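Local structure of N-glycosylase/DNA lyase (Methanocaldococcus jannaschii, 3KNT) at residues R148-E153 with L195-L200. The protein is an archaeal DNA glycosylase and AP lyase of the helix-hairpin-helix superfamily, built of helices and loops without strands and bound here to DNA. The protein carries 1 engineered substitution. Residues are numbered along the deposited sequence; the frame is centred on the assembly and turned at random.
Sequences RHILRE and LYIWYL. With nucleotides of chain E.
E153 reaches from helix 148-156 onto helix 190-202, where its carboxylate lies against I197 and L200. With CG between the backbone N and the carbonyl carbon (chi1 67°) and the rest of the chain extended, the carboxylate spans the gap: E153 OE1 lies 3.5 Å from L200 CB, and OE2 lies beside CG1 and CG2 of I197. OE1 also comes near the carbonyl O of I197; as both are acceptors, no hydrogen bond joins them, and R201 gives OE1 a weak, long ion pair. I197, branched at CB, turns CG2 toward the other helix, 3.7 Å from I150 CG2. The short helical segments cross at 81°, their axes 9.1 Å apart; few side chains meet, and compact branched isoleucines suit this.

W198 brings a broad, flat indole to the same seam. I150 CG2 meets the indole edge in plane, 3.9 Å from W198 CD1. H149 CB approaches obliquely, 3.8 Å from W198 NE1, which hydrogen-bonds D147. One indole face lies against the base of 8OG8 of chain E, offset toward the rim. The H149 ring reaches that nucleotide's phosphate: NE2 donates to OP2 of 8OG8 at 3.0 Å (N-H...O angle 151°). R152 NH1 donates to OP2 of DA7 of chain E, and R148 to the DG9 phosphate of chain E through backbone N and NE.

No hydrogen bond thus crosses between the segments, which meet through hydrocarbon and a buried carboxylate whose charge R201 may partly offset; tryptophan offers a flat face to the modified base, and histidine and two arginines offer N-H groups to three successive phosphates.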
loop_
_atom_site.group_PDB
_atom_site.type_symbol
_atom_site.label_atom_id
_atom_site.label_comp_id
_atom_site.label_asym_id
_atom_site.label_seq_id
_atom_site.Cartn_x
_atom_site.Cartn_y
_atom_site.Cartn_z
ATOM N N ARG A 148 -12.696 11.117 6.321
ATOM C CA ARG A 148 -12.436 9.706 6.068
ATOM C C ARG A 148 -12.105 9.449 4.601
ATOM O O ARG A 148 -11.275 8.600 4.286
ATOM C CB ARG A 148 -13.641 8.856 6.478
ATOM C CG ARG A 148 -14.884 9.109 5.639
ATOM C CD ARG A 148 -15.928 8.016 5.814
ATOM N NE ARG A 148 -16.548 8.042 7.137
ATOM C CZ ARG A 148 -16.334 7.134 8.083
ATOM N NH1 ARG A 148 -15.516 6.114 7.856
ATOM N NH2 ARG A 148 -16.943 7.242 9.256
ATOM N N HIS A 149 -12.754 10.194 3.711
ATOM C CA HIS A 149 -12.638 9.954 2.273
ATOM C C HIS A 149 -11.351 10.491 1.647
ATOM O O HIS A 149 -10.605 9.737 1.022
ATOM C CB HIS A 149 -13.862 10.498 1.530
ATOM C CG HIS A 149 -15.093 9.665 1.708
ATOM N ND1 HIS A 149 -15.224 8.406 1.165
ATOM C CD2 HIS A 149 -16.251 9.911 2.368
ATOM C CE1 HIS A 149 -16.407 7.910 1.482
ATOM N NE2 HIS A 149 -17.049 8.806 2.212
ATOM N N ILE A 150 -11.088 11.786 1.804
ATOM C CA ILE A 150 -9.880 12.372 1.227
ATOM C C ILE A 150 -8.637 11.772 1.877
ATOM O O ILE A 150 -7.523 11.936 1.383
ATOM C CB ILE A 150 -9.858 13.918 1.334
ATOM C CG1 ILE A 150 -9.404 14.371 2.723
ATOM C CG2 ILE A 150 -11.211 14.506 0.959
ATOM C CD1 ILE A 150 -7.916 14.653 2.821
ATOM N N LEU A 151 -8.841 11.081 2.993
ATOM C CA LEU A 151 -7.773 10.331 3.635
ATOM C C LEU A 151 -7.552 9.023 2.896
ATOM O O LEU A 151 -6.414 8.621 2.649
ATOM C CB LEU A 151 -8.129 10.033 5.090
ATOM C CG LEU A 151 -7.938 11.167 6.094
ATOM C CD1 LEU A 151 -8.690 10.866 7.381
ATOM C CD2 LEU A 151 -6.460 11.387 6.366
ATOM N N ARG A 152 -8.650 8.361 2.546
ATOM C CA ARG A 152 -8.590 7.060 1.893
ATOM C C ARG A 152 -7.651 7.080 0.696
ATOM O O ARG A 152 -6.768 6.232 0.578
ATOM C CB ARG A 152 -9.985 6.611 1.445
ATOM C CG ARG A 152 -10.958 6.346 2.580
ATOM C CD ARG A 152 -10.816 4.942 3.145
ATOM N NE ARG A 152 -11.488 4.813 4.436
ATOM C CZ ARG A 152 -12.806 4.733 4.591
ATOM N NH1 ARG A 152 -13.607 4.772 3.535
ATOM N NH2 ARG A 152 -13.325 4.617 5.806
ATOM N N GLU A 153 -7.835 8.055 -0.186
ATOM C CA GLU A 153 -7.099 8.072 -1.445
ATOM C C GLU A 153 -5.732 8.745 -1.353
ATOM O O GLU A 153 -4.871 8.518 -2.201
ATOM C CB GLU A 153 -7.938 8.703 -2.554
ATOM C CG GLU A 153 -8.221 10.174 -2.366
ATOM C CD GLU A 153 -8.849 10.781 -3.596
ATOM O OE1 GLU A 153 -9.782 10.163 -4.149
ATOM O OE2 GLU A 153 -8.404 11.869 -4.017
ATOM N N LEU A 195 -13.289 19.111 -3.675
ATOM C CA LEU A 195 -14.455 18.590 -4.383
ATOM C C LEU A 195 -14.080 17.563 -5.446
ATOM O O LEU A 195 -14.786 16.570 -5.631
ATOM C CB LEU A 195 -15.272 19.727 -5.000
ATOM C CG LEU A 195 -16.146 20.509 -4.018
ATOM C CD1 LEU A 195 -16.947 21.571 -4.750
ATOM C CD2 LEU A 195 -17.069 19.564 -3.262
ATOM N N TYR A 196 -12.976 17.802 -6.146
ATOM C CA TYR A 196 -12.484 16.843 -7.127
ATOM C C TYR A 196 -12.105 15.541 -6.438
ATOM O O TYR A 196 -12.522 14.462 -6.851
ATOM C CB TYR A 196 -11.271 17.400 -7.871
ATOM C CG TYR A 196 -11.591 18.524 -8.829
ATOM C CD1 TYR A 196 -11.491 19.849 -8.430
ATOM C CD2 TYR A 196 -11.983 18.260 -10.134
ATOM C CE1 TYR A 196 -11.777 20.881 -9.302
ATOM C CE2 TYR A 196 -12.273 19.285 -11.013
ATOM C CZ TYR A 196 -12.168 20.594 -10.592
ATOM O OH TYR A 196 -12.454 21.620 -11.464
ATOM N N ILE A 197 -11.308 15.656 -5.383
ATOM C CA ILE A 197 -10.860 14.495 -4.626
ATOM C C ILE A 197 -12.034 13.731 -4.021
ATOM O O ILE A 197 -11.980 12.512 -3.875
ATOM C CB ILE A 197 -9.881 14.901 -3.506
ATOM C CG1 ILE A 197 -8.478 15.119 -4.077
ATOM C CG2 ILE A 197 -9.850 13.846 -2.413
ATOM C CD1 ILE A 197 -7.435 15.427 -3.025
ATOM N N TRP A 198 -13.098 14.449 -3.679
ATOM C CA TRP A 198 -14.255 13.828 -3.042
ATOM C C TRP A 198 -15.126 13.106 -4.069
ATOM O O TRP A 198 -15.677 12.040 -3.791
ATOM C CB TRP A 198 -15.074 14.874 -2.277
ATOM C CG TRP A 198 -15.687 14.364 -1.000
ATOM C CD1 TRP A 198 -15.041 14.103 0.175
ATOM C CD2 TRP A 198 -17.072 14.069 -0.767
ATOM N NE1 TRP A 198 -15.934 13.657 1.120
ATOM C CE2 TRP A 198 -17.187 13.627 0.567
ATOM C CE3 TRP A 198 -18.222 14.131 -1.559
ATOM C CZ2 TRP A 198 -18.405 13.251 1.126
ATOM C CZ3 TRP A 198 -19.431 13.756 -1.001
ATOM C CH2 TRP A 198 -19.513 13.322 0.329
ATOM N N TYR A 199 -15.236 13.688 -5.261
ATOM C CA TYR A 199 -16.035 13.107 -6.338
ATOM C C TYR A 199 -15.435 11.800 -6.844
ATOM O O TYR A 199 -16.138 10.952 -7.393
ATOM C CB TYR A 199 -16.178 14.101 -7.495
ATOM C CG TYR A 199 -16.803 13.513 -8.740
ATOM C CD1 TYR A 199 -16.013 13.028 -9.776
ATOM C CD2 TYR A 199 -18.183 13.441 -8.881
ATOM C CE1 TYR A 199 -16.581 12.489 -10.914
ATOM C CE2 TYR A 199 -18.759 12.904 -10.018
ATOM C CZ TYR A 199 -17.953 12.429 -11.030
ATOM O OH TYR A 199 -18.522 11.892 -12.162
ATOM N N LEU A 200 -14.130 11.644 -6.658
ATOM C CA LEU A 200 -13.427 10.450 -7.108
ATOM C C LEU A 200 -13.914 9.198 -6.394
ATOM O O LEU A 200 -14.089 8.149 -7.015
ATOM C CB LEU A 200 -11.922 10.607 -6.889
ATOM C CG LEU A 200 -11.199 11.546 -7.852
ATOM C CD1 LEU A 200 -9.797 11.852 -7.351
ATOM C CD2 LEU A 200 -11.157 10.931 -9.239
ATOM P P 8OG E 8 -20.181 10.131 3.354
ATOM O OP1 8OG E 8 -21.462 11.162 3.065
ATOM O OP2 8OG E 8 -20.028 8.764 2.406
ATOM O "O5'" 8OG E 8 -18.858 10.658 4.343
ATOM C "C5'" 8OG E 8 -19.062 11.561 5.433
ATOM C "C4'" 8OG E 8 -17.740 12.233 5.778
ATOM O "O4'" 8OG E 8 -17.338 13.064 4.686
ATOM C "C3'" 8OG E 8 -17.855 13.135 6.999
ATOM O "O3'" 8OG E 8 -16.691 13.013 7.822
ATOM C "C2'" 8OG E 8 -17.878 14.548 6.449
ATOM C "C1'" 8OG E 8 -17.117 14.405 5.140
ATOM N N9 8OG E 8 -17.524 15.395 4.109
ATOM C C8 8OG E 8 -18.733 15.848 3.786
ATOM N N7 8OG E 8 -18.751 16.749 2.790
ATOM C C5 8OG E 8 -17.445 16.875 2.456
ATOM C C6 8OG E 8 -16.784 17.642 1.508
ATOM O O6 8OG E 8 -17.425 18.406 0.757
ATOM N N1 8OG E 8 -15.439 17.556 1.402
ATOM C C2 8OG E 8 -14.730 16.734 2.209
ATOM N N2 8OG E 8 -13.383 16.660 2.092
ATOM N N3 8OG E 8 -15.350 15.979 3.138
ATOM C C4 8OG E 8 -16.695 16.032 3.278
ATOM O O8 8OG E 8 -19.968 15.401 4.464
ATOM P P DA E 7 -17.816 4.183 3.981
ATOM O OP1 DA E 7 -17.738 3.407 2.723
ATOM O OP2 DA E 7 -16.587 4.513 4.739
ATOM O "O5'" DA E 7 -18.597 5.536 3.671
ATOM C "C5'" DA E 7 -18.757 6.459 4.725
ATOM C "C4'" DA E 7 -20.122 7.103 4.645
ATOM O "O4'" DA E 7 -21.102 6.203 5.215
ATOM C "C3'" DA E 7 -20.219 8.423 5.393
ATOM O "O3'" DA E 7 -20.891 9.404 4.597
ATOM C "C2'" DA E 7 -20.998 8.096 6.667
ATOM C "C1'" DA E 7 -21.596 6.707 6.440
ATOM N N9 DA E 7 -21.264 5.772 7.511
ATOM C C8 DA E 7 -20.016 5.320 7.844
ATOM N N7 DA E 7 -20.004 4.488 8.861
ATOM C C5 DA E 7 -21.337 4.386 9.221
ATOM C C6 DA E 7 -21.989 3.654 10.233
ATOM N N6 DA E 7 -21.348 2.856 11.095
ATOM N N1 DA E 7 -23.331 3.774 10.324
ATOM C C2 DA E 7 -23.966 4.574 9.460
ATOM N N3 DA E 7 -23.462 5.311 8.470
ATOM C C4 DA E 7 -22.128 5.172 8.402
ATOM P P DG E 9 -16.331 11.667 8.610
ATOM O OP1 DG E 9 -14.992 11.225 8.161
ATOM O OP2 DG E 9 -17.489 10.749 8.515
ATOM O "O5'" DG E 9 -16.222 12.172 10.124
ATOM C "C5'" DG E 9 -15.074 12.898 10.555
ATOM C "C4'" DG E 9 -15.469 14.025 11.493
ATOM O "O4'" DG E 9 -16.310 13.501 12.548
ATOM C "C3'" DG E 9 -14.319 14.704 12.221
ATOM O "O3'" DG E 9 -14.717 16.005 12.625
ATOM C "C2'" DG E 9 -14.130 13.795 13.428
ATOM C "C1'" DG E 9 -15.559 13.367 13.739
ATOM N N9 DG E 9 -15.637 11.982 14.180
ATOM C C8 DG E 9 -14.830 10.947 13.779
ATOM N N7 DG E 9 -15.129 9.806 14.341
ATOM C C5 DG E 9 -16.203 10.109 15.163
ATOM C C6 DG E 9 -16.952 9.272 16.021
ATOM O O6 DG E 9 -16.804 8.058 16.226
ATOM N N1 DG E 9 -17.958 9.977 16.677
ATOM C C2 DG E 9 -18.206 11.321 16.524
ATOM N N2 DG E 9 -19.220 11.821 17.243
ATOM N N3 DG E 9 -17.511 12.117 15.722
ATOM C C4 DG E 9 -16.529 11.443 15.077
#